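Local coordinates for protein cycloalternan-forming enzyme (Listeria monocytogenes serovar 1/2a, PDB 5F7U) that belongs to the multidomain family 31 glycosyl hydrolases, built round a TIM barrel flanked by beta-sandwich domains and a carbohydrate-binding module, at residues 149-161 and 191-205. The protein carries 1 engineered substitution. Residues are numbered along the deposited sequence; the frame is centred on the assembly and turned at random.
Sequences LYLSFEDLDTLRM and TEDLSIEIQKSPYRM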
ATOM      1  N   LEU A 149     -14.442  19.972  25.123  1.00 15.56           N
ATOM      2  CA  LEU A 149     -13.435  19.218  24.386  1.00 14.99           C
ATOM      3  C   LEU A 149     -12.689  18.319  25.369  1.00 14.92           C
ATOM      4  O   LEU A 149     -12.106  18.808  26.334  1.00 15.22           O
ATOM      5  CB  LEU A 149     -12.458  20.151  23.692  1.00 15.04           C
ATOM      6  CG  LEU A 149     -11.328  19.473  22.901  1.00 14.96           C
ATOM      7  CD1 LEU A 149     -11.859  18.607  21.750  1.00 14.69           C
ATOM      8  CD2 LEU A 149     -10.401  20.546  22.349  1.00 15.43           C
ATOM      9  N   TYR A 150     -12.682  17.024  25.085  1.00 14.81           N
ATOM     10  CA  TYR A 150     -12.031  16.051  25.954  1.00 15.29           C
ATOM     11  C   TYR A 150     -10.719  15.602  25.362  1.00 15.13           C
ATOM     12  O   TYR A 150     -10.662  15.247  24.187  1.00 14.91           O
ATOM     13  CB  TYR A 150     -12.911  14.819  26.100  1.00 15.59           C
ATOM     14  CG  TYR A 150     -14.213  15.115  26.751  1.00 16.51           C
ATOM     15  CD1 TYR A 150     -14.326  15.128  28.142  1.00 17.29           C
ATOM     16  CD2 TYR A 150     -15.349  15.351  25.982  1.00 16.84           C
ATOM     17  CE1 TYR A 150     -15.547  15.392  28.744  1.00 18.11           C
ATOM     18  CE2 TYR A 150     -16.573  15.614  26.581  1.00 17.86           C
ATOM     19  CZ  TYR A 150     -16.657  15.643  27.950  1.00 18.06           C
ATOM     20  OH  TYR A 150     -17.866  15.880  28.547  1.00 19.35           O
ATOM     21  N   LEU A 151      -9.687  15.579  26.200  1.00 15.00           N
ATOM     22  CA  LEU A 151      -8.362  15.127  25.787  1.00 14.79           C
ATOM     23  C   LEU A 151      -8.035  13.871  26.566  1.00 14.84           C
ATOM     24  O   LEU A 151      -8.235  13.822  27.775  1.00 14.79           O
ATOM     25  CB  LEU A 151      -7.295  16.187  26.086  1.00 15.45           C
ATOM     26  CG  LEU A 151      -7.539  17.644  25.691  1.00 16.07           C
ATOM     27  CD1 LEU A 151      -6.360  18.513  26.096  1.00 16.96           C
ATOM     28  CD2 LEU A 151      -7.787  17.775  24.197  1.00 15.69           C
ATOM     29  N   SER A 152      -7.521  12.868  25.859  1.00 14.92           N
ATOM     30  CA  SER A 152      -7.034  11.657  26.490  1.00 15.12           C
ATOM     31  C   SER A 152      -5.839  11.137  25.708  1.00 15.18           C
ATOM     32  O   SER A 152      -5.603  11.545  24.561  1.00 15.24           O
ATOM     33  CB  SER A 152      -8.138  10.588  26.583  1.00 15.21           C
ATOM     34  OG  SER A 152      -8.642  10.246  25.297  1.00 15.36           O
ATOM     35  N   PHE A 153      -5.096  10.227  26.327  1.00 15.70           N
ATOM     36  CA  PHE A 153      -3.921   9.647  25.686  1.00 15.68           C
ATOM     37  C   PHE A 153      -4.148   8.192  25.364  1.00 16.00           C
ATOM     38  O   PHE A 153      -4.201   7.361  26.247  1.00 16.47           O
ATOM     39  CB  PHE A 153      -2.683   9.859  26.579  1.00 16.11           C
ATOM     40  CG  PHE A 153      -2.259  11.297  26.654  1.00 16.13           C
ATOM     41  CD1 PHE A 153      -1.507  11.868  25.622  1.00 16.20           C
ATOM     42  CD2 PHE A 153      -2.675  12.113  27.722  1.00 16.37           C
ATOM     43  CE1 PHE A 153      -1.139  13.220  25.667  1.00 16.32           C
ATOM     44  CE2 PHE A 153      -2.311  13.458  27.766  1.00 16.71           C
ATOM     45  CZ  PHE A 153      -1.543  14.013  26.738  1.00 16.65           C
ATOM     46  N   GLU A 154      -4.295   7.886  24.081  1.00 15.53           N
ATOM     47  CA  GLU A 154      -4.326   6.489  23.638  1.00 16.41           C
ATOM     48  C   GLU A 154      -2.997   5.808  24.006  1.00 16.65           C
ATOM     49  O   GLU A 154      -2.970   4.646  24.395  1.00 16.95           O
ATOM     50  CB  GLU A 154      -4.629   6.425  22.131  1.00 16.36           C
ATOM     51  CG  GLU A 154      -4.852   5.020  21.570  1.00 17.90           C
ATOM     52  CD  GLU A 154      -3.570   4.270  21.259  1.00 18.84           C
ATOM     53  OE1 GLU A 154      -2.524   4.919  21.035  1.00 19.21           O
ATOM     54  OE2 GLU A 154      -3.580   3.024  21.248  1.00 19.73           O
ATOM     55  N   ASP A 155      -1.907   6.564  23.891  1.00 16.57           N
ATOM     56  CA  ASP A 155      -0.631   6.220  24.513  1.00 16.89           C
ATOM     57  C   ASP A 155       0.079   7.528  24.815  1.00 16.65           C
ATOM     58  O   ASP A 155      -0.417   8.599  24.466  1.00 16.48           O
ATOM     59  CB  ASP A 155       0.213   5.285  23.600  1.00 17.82           C
ATOM     60  CG  ASP A 155       1.289   4.489  24.363  1.00 18.98           C
ATOM     61  OD1 ASP A 155       1.524   4.693  25.595  1.00 19.43           O
ATOM     62  OD2 ASP A 155       1.942   3.628  23.721  1.00 20.07           O
ATOM     63  N   LEU A 156       1.229   7.464  25.477  1.00 17.18           N
ATOM     64  CA  LEU A 156       1.910   8.697  25.869  1.00 17.35           C
ATOM     65  C   LEU A 156       2.336   9.547  24.660  1.00 16.88           C
ATOM     66  O   LEU A 156       2.588  10.739  24.795  1.00 16.68           O
ATOM     67  CB  LEU A 156       3.072   8.396  26.813  1.00 18.42           C
ATOM     68  CG  LEU A 156       2.662   7.662  28.108  1.00 19.27           C
ATOM     69  CD1 LEU A 156       3.881   7.496  28.994  1.00 20.65           C
ATOM     70  CD2 LEU A 156       1.545   8.408  28.842  1.00 19.17           C
ATOM     71  N   ASP A 157       2.363   8.924  23.480  1.00 16.71           N
ATOM     72  CA  ASP A 157       2.695   9.635  22.232  1.00 16.63           C
ATOM     73  C   ASP A 157       1.524   9.810  21.241  1.00 15.94           C
ATOM     74  O   ASP A 157       1.754  10.178  20.097  1.00 15.41           O
ATOM     75  CB  ASP A 157       3.894   8.957  21.526  1.00 17.30           C
ATOM     76  CG  ASP A 157       3.654   7.488  21.186  1.00 18.16           C
ATOM     77  OD1 ASP A 157       2.524   6.977  21.325  1.00 17.95           O
ATOM     78  OD2 ASP A 157       4.630   6.819  20.785  1.00 18.74           O
ATOM     79  N   THR A 158       0.291   9.535  21.679  1.00 15.04           N
ATOM     80  CA  THR A 158      -0.871   9.543  20.782  1.00 15.25           C
ATOM     81  C   THR A 158      -2.030  10.219  21.519  1.00 15.23           C
ATOM     82  O   THR A 158      -2.551   9.665  22.490  1.00 15.32           O
ATOM     83  CB  THR A 158      -1.238   8.107  20.342  1.00 15.58           C
ATOM     84  OG1 THR A 158      -0.144   7.535  19.613  1.00 16.28           O
ATOM     85  CG2 THR A 158      -2.491   8.094  19.425  1.00 15.39           C
ATOM     86  N   LEU A 159      -2.390  11.417  21.058  1.00 15.02           N
ATOM     87  CA  LEU A 159      -3.405  12.253  21.704  1.00 15.07           C
ATOM     88  C   LEU A 159      -4.749  12.077  21.020  1.00 14.63           C
ATOM     89  O   LEU A 159      -4.822  12.113  19.799  1.00 14.58           O
ATOM     90  CB  LEU A 159      -2.971  13.717  21.651  1.00 15.63           C
ATOM     91  CG  LEU A 159      -3.962  14.799  22.101  1.00 15.73           C
ATOM     92  CD1 LEU A 159      -4.176  14.741  23.612  1.00 16.12           C
ATOM     93  CD2 LEU A 159      -3.463  16.176  21.682  1.00 16.45           C
ATOM     94  N   ARG A 160      -5.801  11.904  21.807  1.00 14.66           N
ATOM     95  CA  ARG A 160      -7.160  11.788  21.277  1.00 14.23           C
ATOM     96  C   ARG A 160      -7.969  13.009  21.695  1.00 14.83           C
ATOM     97  O   ARG A 160      -8.003  13.363  22.871  1.00 14.98           O
ATOM     98  CB  ARG A 160      -7.838  10.523  21.822  1.00 14.30           C
ATOM     99  CG  ARG A 160      -9.165  10.202  21.160  1.00 13.77           C
ATOM    100  CD  ARG A 160      -9.786   9.037  21.892  1.00 14.48           C
ATOM    101  NE  ARG A 160     -10.966   8.530  21.218  1.00 14.76           N
ATOM    102  CZ  ARG A 160     -11.612   7.433  21.609  1.00 15.42           C
ATOM    103  NH1 ARG A 160     -11.186   6.741  22.678  1.00 15.66           N
ATOM    104  NH2 ARG A 160     -12.665   7.012  20.914  1.00 15.90           N
ATOM    105  N   MET A 161      -8.640  13.631  20.731  1.00 15.03           N
ATOM    106  CA  MET A 161      -9.551  14.750  20.988  1.00 16.08           C
ATOM    107  C   MET A 161     -10.982  14.349  20.721  1.00 15.06           C
ATOM    108  O   MET A 161     -11.264  13.811  19.666  1.00 14.28           O
ATOM    109  CB  MET A 161      -9.243  15.892  20.022  1.00 18.10           C
ATOM    110  CG  MET A 161      -8.437  16.998  20.623  1.00 21.90           C
ATOM    111  SD  MET A 161      -6.763  16.446  20.862  1.00 25.83           S
ATOM    112  CE  MET A 161      -6.214  16.557  19.145  1.00 25.61           C
ATOM    113  N   THR A 191       3.480  14.702  28.576  1.00 17.90           N
ATOM    114  CA  THR A 191       3.882  13.319  28.853  1.00 18.15           C
ATOM    115  C   THR A 191       5.374  13.202  28.530  1.00 19.00           C
ATOM    116  O   THR A 191       6.003  14.176  28.096  1.00 19.16           O
ATOM    117  CB  THR A 191       3.104  12.286  27.996  1.00 17.31           C
ATOM    118  OG1 THR A 191       3.491  12.432  26.620  1.00 16.88           O
ATOM    119  CG2 THR A 191       1.590  12.439  28.140  1.00 16.83           C
ATOM    120  N   GLU A 192       5.944  12.018  28.719  1.00 20.28           N
ATOM    121  CA  GLU A 192       7.336  11.820  28.318  1.00 21.99           C
ATOM    122  C   GLU A 192       7.557  11.987  26.812  1.00 21.30           C
ATOM    123  O   GLU A 192       8.688  12.212  26.390  1.00 20.99           O
ATOM    124  CB  GLU A 192       7.889  10.495  28.814  1.00 24.97           C
ATOM    125  CG  GLU A 192       7.086   9.260  28.440  1.00 27.34           C
ATOM    126  CD  GLU A 192       7.584   8.018  29.175  1.00 30.50           C
ATOM    127  OE1 GLU A 192       7.959   7.045  28.502  1.00 32.55           O
ATOM    128  OE2 GLU A 192       7.615   8.016  30.428  1.00 33.18           O
ATOM    129  N   ASP A 193       6.476  11.931  26.026  1.00 20.23           N
ATOM    130  CA  ASP A 193       6.590  12.047  24.559  1.00 20.16           C
ATOM    131  C   ASP A 193       5.989  13.302  23.910  1.00 19.48           C
ATOM    132  O   ASP A 193       6.379  13.678  22.788  1.00 19.33           O
ATOM    133  CB  ASP A 193       6.008  10.807  23.899  1.00 20.54           C
ATOM    134  CG  ASP A 193       6.727   9.527  24.314  1.00 22.04           C
ATOM    135  OD1 ASP A 193       7.976   9.520  24.470  1.00 23.17           O
ATOM    136  OD2 ASP A 193       6.026   8.515  24.456  1.00 22.51           O
ATOM    137  N   LEU A 194       5.056  13.946  24.609  1.00 18.63           N
ATOM    138  CA  LEU A 194       4.307  15.071  24.046  1.00 18.45           C
ATOM    139  C   LEU A 194       4.206  16.268  24.986  1.00 18.76           C
ATOM    140  O   LEU A 194       4.191  16.118  26.213  1.00 19.03           O
ATOM    141  CB  LEU A 194       2.886  14.639  23.646  1.00 17.69           C
ATOM    142  CG  LEU A 194       2.697  13.676  22.465  1.00 17.69           C
ATOM    143  CD1 LEU A 194       1.269  13.144  22.430  1.00 16.92           C
ATOM    144  CD2 LEU A 194       3.085  14.330  21.131  1.00 18.02           C
ATOM    145  N   SER A 195       4.153  17.455  24.387  1.00 18.78           N
ATOM    146  CA  SER A 195       3.837  18.669  25.100  1.00 19.30           C
ATOM    147  C   SER A 195       2.699  19.350  24.346  1.00 19.10           C
ATOM    148  O   SER A 195       2.880  19.801  23.208  1.00 18.97           O
ATOM    149  CB  SER A 195       5.070  19.570  25.215  1.00 20.69           C
ATOM    150  OG  SER A 195       4.723  20.774  25.896  1.00 21.78           O
ATOM    151  N   ILE A 196       1.524  19.376  24.975  1.00 18.68           N
ATOM    152  CA  ILE A 196       0.328  19.941  24.346  1.00 18.57           C
ATOM    153  C   ILE A 196       0.086  21.321  24.943  1.00 19.45           C
ATOM    154  O   ILE A 196      -0.247  21.425  26.123  1.00 19.44           O
ATOM    155  CB  ILE A 196      -0.914  19.036  24.537  1.00 18.13           C
ATOM    156  CG1 ILE A 196      -0.606  17.564  24.180  1.00 17.83           C
ATOM    157  CG2 ILE A 196      -2.105  19.578  23.729  1.00 18.07           C
ATOM    158  CD1 ILE A 196      -0.014  17.337  22.791  1.00 18.21           C
ATOM    159  N   GLU A 197       0.300  22.365  24.136  1.00 20.12           N
ATOM    160  CA  GLU A 197       0.188  23.745  24.604  1.00 21.28           C
ATOM    161  C   GLU A 197      -1.108  24.335  24.103  1.00 20.80           C
ATOM    162  O   GLU A 197      -1.300  24.481  22.886  1.00 20.12           O
ATOM    163  CB  GLU A 197       1.352  24.592  24.095  1.00 23.53           C
ATOM    164  CG  GLU A 197       2.704  24.219  24.651  1.00 26.71           C
ATOM    165  CD  GLU A 197       3.806  25.124  24.137  1.00 29.63           C
ATOM    166  OE1 GLU A 197       3.627  26.369  24.113  1.00 32.01           O
ATOM    167  OE2 GLU A 197       4.863  24.583  23.773  1.00 31.50           O
ATOM    168  N   ILE A 198      -1.997  24.680  25.032  1.00 20.39           N
ATOM    169  CA  ILE A 198      -3.336  25.168  24.670  1.00 20.60           C
ATOM    170  C   ILE A 198      -3.520  26.591  25.205  1.00 21.26           C
ATOM    171  O   ILE A 198      -3.613  26.785  26.410  1.00 21.15           O
ATOM    172  CB  ILE A 198      -4.448  24.234  25.203  1.00 20.34           C
ATOM    173  CG1 ILE A 198      -4.286  22.815  24.633  1.00 20.59           C
ATOM    174  CG2 ILE A 198      -5.846  24.770  24.876  1.00 20.34           C
ATOM    175  CD1 ILE A 198      -4.870  21.767  25.542  1.00 20.80           C
ATOM    176  N   GLN A 199      -3.548  27.567  24.304  1.00 21.98           N
ATOM    177  CA  GLN A 199      -3.944  28.934  24.693  1.00 23.48           C
ATOM    178  C   GLN A 199      -5.441  28.928  24.982  1.00 22.42           C
ATOM    179  O   GLN A 199      -6.188  28.188  24.335  1.00 21.29           O
ATOM    180  CB  GLN A 199      -3.581  29.966  23.617  1.00 25.61           C
ATOM    181  CG  GLN A 199      -2.076  30.214  23.430  1.00 28.86           C
ATOM    182  CD  GLN A 199      -1.325  30.760  24.664  1.00 31.17           C
ATOM    183  OE1 GLN A 199      -1.881  31.479  25.512  1.00 33.07           O
ATOM    184  NE2 GLN A 199      -0.038  30.420  24.757  1.00 32.59           N
ATOM    185  N   LYS A 200      -5.870  29.706  25.978  1.00 22.12           N
ATOM    186  CA  LYS A 200      -7.266  29.682  26.394  1.00 22.21           C
ATOM    187  C   LYS A 200      -8.155  30.731  25.738  1.00 22.77           C
ATOM    188  O   LYS A 200      -9.344  30.509  25.595  1.00 22.91           O
ATOM    189  CB  LYS A 200      -7.383  29.810  27.910  1.00 22.61           C
ATOM    190  CG  LYS A 200      -6.859  28.600  28.661  1.00 22.19           C
ATOM    191  CD  LYS A 200      -7.171  28.773  30.132  1.00 23.23           C
ATOM    192  CE  LYS A 200      -6.734  27.568  30.931  1.00 23.14           C
ATOM    193  NZ  LYS A 200      -7.068  27.796  32.369  1.00 24.02           N
ATOM    194  N   SER A 201      -7.592  31.874  25.359  1.00 23.35           N
ATOM    195  CA  SER A 201      -8.400  32.978  24.863  1.00 24.49           C
ATOM    196  C   SER A 201      -7.687  33.730  23.733  1.00 24.84           C
ATOM    197  O   SER A 201      -6.857  34.592  24.013  1.00 25.96           O
ATOM    198  CB  SER A 201      -8.776  33.916  26.019  1.00 26.01           C
ATOM    199  OG  SER A 201      -9.609  34.972  25.557  1.00 28.18           O
ATOM    200  N   PRO A 202      -7.996  33.426  22.468  1.00 24.11           N
ATOM    201  CA  PRO A 202      -8.926  32.358  22.074  1.00 22.98           C
ATOM    202  C   PRO A 202      -8.287  30.970  22.173  1.00 21.80           C
ATOM    203  O   PRO A 202      -7.042  30.851  22.199  1.00 21.89           O
ATOM    204  CB  PRO A 202      -9.247  32.701  20.616  1.00 23.18           C
ATOM    205  CG  PRO A 202      -8.045  33.429  20.138  1.00 23.89           C
ATOM    206  CD  PRO A 202      -7.572  34.238  21.310  1.00 24.73           C
ATOM    207  N   TYR A 203      -9.133  29.941  22.273  1.00 20.51           N
ATOM    208  CA  TYR A 203      -8.676  28.557  22.294  1.00 19.21           C
ATOM    209  C   TYR A 203      -7.805  28.283  21.065  1.00 18.87           C
ATOM    210  O   TYR A 203      -8.203  28.595  19.958  1.00 18.74           O
ATOM    211  CB  TYR A 203      -9.857  27.573  22.338  1.00 18.23           C
ATOM    212  CG  TYR A 203      -9.462  26.201  21.847  1.00 17.23           C
ATOM    213  CD1 TYR A 203      -8.704  25.343  22.661  1.00 17.08           C
ATOM    214  CD2 TYR A 203      -9.783  25.785  20.543  1.00 16.96           C
ATOM    215  CE1 TYR A 203      -8.301  24.092  22.188  1.00 16.62           C
ATOM    216  CE2 TYR A 203      -9.382  24.527  20.065  1.00 16.24           C
ATOM    217  CZ  TYR A 203      -8.635  23.697  20.893  1.00 16.19           C
ATOM    218  OH  TYR A 203      -8.211  22.470  20.438  1.00 15.88           O
ATOM    219  N   ARG A 204      -6.616  27.727  21.284  1.00 18.73           N
ATOM    220  CA  ARG A 204      -5.753  27.276  20.186  1.00 18.85           C
ATOM    221  C   ARG A 204      -4.769  26.255  20.713  1.00 18.46           C
ATOM    222  O   ARG A 204      -4.040  26.524  21.690  1.00 18.89           O
ATOM    223  CB  ARG A 204      -4.998  28.461  19.551  1.00 20.46           C
ATOM    224  CG  ARG A 204      -4.207  28.059  18.323  1.00 21.98           C
ATOM    225  CD  ARG A 204      -3.526  29.257  17.672  1.00 23.89           C
ATOM    226  NE  ARG A 204      -2.635  28.719  16.643  1.00 25.74           N
ATOM    227  CZ  ARG A 204      -1.332  28.517  16.806  1.00 26.84           C
ATOM    228  NH1 ARG A 204      -0.722  28.886  17.937  1.00 27.57           N
ATOM    229  NH2 ARG A 204      -0.632  27.987  15.806  1.00 27.62           N
ATOM    230  N   MET A 205      -4.742  25.091  20.059  1.00 17.46           N
ATOM    231  CA  MET A 205      -3.861  23.991  20.447  1.00 17.17           C
ATOM    232  C   MET A 205      -2.621  23.909  19.556  1.00 17.25           C
ATOM    233  O   MET A 205      -2.733  23.994  18.333  1.00 16.86           O
ATOM    234  CB  MET A 205      -4.616  22.662  20.342  1.00 16.64           C
ATOM    235  CG  MET A 205      -3.789  21.451  20.745  1.00 17.14           C
ATOM    236  SD  MET A 205      -4.642  19.894  20.497  1.00 17.47           S
ATOM    237  CE  MET A 205      -5.923  19.982  21.745  1.00 17.44           C
TER
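Thr191, in the loop leading into strand 194-200, grips the turn of the 149-161 hairpin: its OG1 donates to the backbone O of Leu156 over 2.6 Å. The same hydroxyl oxygen accepts from the backbone N atoms of Asp193 and Leu194, an ST turn and ST motif, so three bonds fix its rotation. With OG1 set between the backbone N and the carbonyl carbon (chi1 68°), the methyl swings the other way, and CG2 lies 3.8 Å from the centroid of the Phe153 ring, a CH-pi contact almost straight over the face. Leu194 CD1 and Ile196 CG1 meet the edge of that ring instead; the same CD1 also rests 3.5 Å from the backbone C of Asp157.

Farther along, the contact is mostly apolar. Leu159 CD2 touches Ile196 CD1. Leu151 CD1 and Ile198 CD1 meet tip to tip, 3.6 Å apart. The thioether of Met205 fills the space between strands, its CE 3.7 Å from Met161 SD and also against Leu151 CD2. At the far end Leu149 CD2 crosses Tyr203 near its hydroxyl, which is hydrogen-bonded to Glu218.

The outer rim of the turn, at Leu156, Glu192 and Asp193, is the more open side. Leu156 CD1 passes obliquely over Glu192 CG and its carboxylate carbon. Asp157 OD2 and Asp193 OD2 are 4.3 Å apart, their side chains running side by side. That closeness probably raises the proton affinity of one carboxylate, although a magnesium ion near the Asp157 side chain may offset the repulsion.

Strands 149-153 and 194-200 run antiparallel at 170° with axes 11.4 Å apart, too far for backbone pairing. Side chains bridge the gap between these facing layers, backbone atoms joining in at the turn, as in the beta-sandwich of the galactose mutarotase-like N-terminal domain of family 31 glycosyl hydrolases.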